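Local coordinates for putative uncharacterized protein Ta1305 (Thermoplasma acidophilum, PDB 4RKS) that phosphorylates (R)-mevalonate at its 3-hydroxyl with ATP, a GHMP-family kinase step in the alternative mevalonate pathway of the Thermoplasmatales, at residues 299-304 / 309-314. Residues are numbered along the deposited sequence; the frame is centred on the assembly and turned at random.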
loop_
_atom_site.group_PDB
_atom_site.type_symbol
_atom_site.label_atom_id
_atom_site.label_comp_id
_atom_site.label_asym_id
_atom_site.label_seq_id
_atom_site.Cartn_x
_atom_site.Cartn_y
_atom_site.Cartn_z
ATOM N N VAL A 299 3.291 14.135 -1.366
ATOM C CA VAL A 299 2.186 14.533 -2.224
ATOM C C VAL A 299 2.325 13.820 -3.556
ATOM O O VAL A 299 3.305 14.028 -4.290
ATOM C CB VAL A 299 2.140 16.055 -2.449
ATOM C CG1 VAL A 299 1.028 16.410 -3.436
ATOM C CG2 VAL A 299 1.951 16.774 -1.133
ATOM N N TYR A 300 1.339 12.982 -3.858
ATOM C CA TYR A 300 1.343 12.146 -5.058
ATOM C C TYR A 300 0.487 12.776 -6.143
ATOM O O TYR A 300 -0.707 12.956 -5.952
ATOM C CB TYR A 300 0.811 10.745 -4.744
ATOM C CG TYR A 300 1.592 9.986 -3.708
ATOM C CD1 TYR A 300 2.800 9.373 -4.037
ATOM C CD2 TYR A 300 1.106 9.841 -2.410
ATOM C CE1 TYR A 300 3.505 8.650 -3.099
ATOM C CE2 TYR A 300 1.809 9.124 -1.467
ATOM C CZ TYR A 300 3.005 8.532 -1.819
ATOM O OH TYR A 300 3.709 7.823 -0.891
ATOM N N VAL A 301 1.091 13.124 -7.273
ATOM C CA VAL A 301 0.350 13.832 -8.313
ATOM C C VAL A 301 0.187 13.001 -9.580
ATOM O O VAL A 301 1.161 12.724 -10.301
ATOM C CB VAL A 301 1.031 15.173 -8.659
ATOM C CG1 VAL A 301 0.157 15.976 -9.586
ATOM C CG2 VAL A 301 1.287 15.953 -7.392
ATOM N N ALA A 302 -1.057 12.594 -9.830
ATOM C CA ALA A 302 -1.421 11.928 -11.067
ATOM C C ALA A 302 -1.397 12.913 -12.221
ATOM O O ALA A 302 -1.844 14.049 -12.077
ATOM C CB ALA A 302 -2.797 11.295 -10.950
ATOM N N VAL A 303 -0.909 12.463 -13.371
ATOM C CA VAL A 303 -0.797 13.319 -14.536
ATOM C C VAL A 303 -0.803 12.468 -15.809
ATOM O O VAL A 303 -0.389 11.298 -15.793
ATOM C CB VAL A 303 0.498 14.189 -14.461
ATOM C CG1 VAL A 303 1.740 13.313 -14.511
ATOM C CG2 VAL A 303 0.550 15.257 -15.562
ATOM N N GLU A 304 -1.268 13.045 -16.912
ATOM C CA GLU A 304 -1.176 12.361 -18.199
ATOM C C GLU A 304 0.285 12.248 -18.618
ATOM O O GLU A 304 1.094 13.152 -18.364
ATOM C CB GLU A 304 -1.993 13.079 -19.262
ATOM C CG GLU A 304 -3.482 12.976 -19.047
ATOM C CD GLU A 304 -4.248 14.045 -19.815
ATOM O OE1 GLU A 304 -3.952 15.241 -19.615
ATOM O OE2 GLU A 304 -5.144 13.692 -20.610
ATOM N N ASP A 309 6.917 14.692 -17.662
ATOM C CA ASP A 309 8.254 15.289 -17.565
ATOM C C ASP A 309 8.160 16.762 -17.238
ATOM O O ASP A 309 8.974 17.291 -16.476
ATOM C CB ASP A 309 9.055 15.083 -18.851
ATOM C CG ASP A 309 9.626 13.678 -18.953
ATOM O OD1 ASP A 309 10.065 13.139 -17.915
ATOM O OD2 ASP A 309 9.624 13.107 -20.062
ATOM N N ARG A 310 7.155 17.423 -17.801
ATOM C CA ARG A 310 6.898 18.823 -17.486
ATOM C C ARG A 310 6.650 19.047 -15.992
ATOM O O ARG A 310 7.271 19.914 -15.370
ATOM C CB ARG A 310 5.703 19.317 -18.280
ATOM C CG ARG A 310 5.257 20.704 -17.922
ATOM C CD ARG A 310 4.405 21.244 -19.052
ATOM N NE ARG A 310 3.775 22.509 -18.707
ATOM C CZ ARG A 310 2.845 23.097 -19.449
ATOM N NH1 ARG A 310 2.430 22.517 -20.572
ATOM N NH2 ARG A 310 2.321 24.256 -19.062
ATOM N N LEU A 311 5.739 18.259 -15.423
ATOM C CA LEU A 311 5.454 18.338 -13.989
ATOM C C LEU A 311 6.694 18.026 -13.145
ATOM O O LEU A 311 7.019 18.741 -12.201
ATOM C CB LEU A 311 4.323 17.385 -13.615
ATOM C CG LEU A 311 3.925 17.414 -12.142
ATOM C CD1 LEU A 311 3.545 18.832 -11.695
ATOM C CD2 LEU A 311 2.772 16.450 -11.928
ATOM N N PHE A 312 7.388 16.960 -13.514
ATOM C CA PHE A 312 8.578 16.522 -12.803
ATOM C C PHE A 312 9.664 17.602 -12.817
ATOM O O PHE A 312 10.488 17.686 -11.907
ATOM C CB PHE A 312 9.094 15.219 -13.426
ATOM C CG PHE A 312 10.300 14.634 -12.735
ATOM C CD1 PHE A 312 10.149 13.767 -11.658
ATOM C CD2 PHE A 312 11.582 14.938 -13.171
ATOM C CE1 PHE A 312 11.257 13.220 -11.022
ATOM C CE2 PHE A 312 12.699 14.397 -12.540
ATOM C CZ PHE A 312 12.540 13.535 -11.465
ATOM N N SER A 313 9.658 18.446 -13.839
ATOM C CA SER A 313 10.752 19.394 -13.990
ATOM C C SER A 313 10.465 20.772 -13.376
ATOM O O SER A 313 11.265 21.689 -13.553
ATOM C CB SER A 313 11.115 19.539 -15.473
ATOM O OG SER A 313 10.201 20.396 -16.132
ATOM N N ILE A 314 9.353 20.926 -12.649
ATOM C CA ILE A 314 9.050 22.224 -12.037
ATOM C C ILE A 314 10.146 22.602 -11.045
ATOM O O ILE A 314 10.810 21.731 -10.474
ATOM C CB ILE A 314 7.677 22.267 -11.306
ATOM C CG1 ILE A 314 7.644 21.316 -10.105
ATOM C CG2 ILE A 314 6.521 21.999 -12.271
ATOM C CD1 ILE A 314 6.430 21.515 -9.211
#
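L311 meets segment 299-304 through one branch of its fork: CD2 lies 3.5 Å from CG1 of V301 and 4.1 Å from CB of V303, and no other residue pair of the two segments comes within 4.5 Å. Both valines direct their CB toward the helix, as expected of alternate residues on one strand face, whereas A302 between them points away. The methyl therefore sits against two successive side chains of that face. Its approach differs for each: the L311 and V301 side chains run aslant to one another, while those of L311 and V303 pass alongside in opposite senses. In L311, CG is anti to the backbone N (chi1 -179°), and with chi2 at 56° CD2 is the branch anti to CA, prolonging the chain toward the strand; the CA atoms of V303 and L311 are 8.0 Å apart. V301 likewise holds CG1 anti to N, and it is this methyl that makes the closest touch.

At the helix end, S313 is the first residue to leave helical angles. Its OG donates to O of R310 at 3.1 Å, tilted 31° from the carbonyl plane, and its N reaches the same oxygen from the same face at 3.2 Å.

Strand 298-304 pairs with 193-199 and 289-292, and V301 also packs on L280 of helix 271-283, L311 on V196 and Y287. Away from the mevalonate and ATP sites, with no hydrogen bond between the segments and 119 Å² buried in total, the short helix is joined to the strand here by dispersion and exclusion of water.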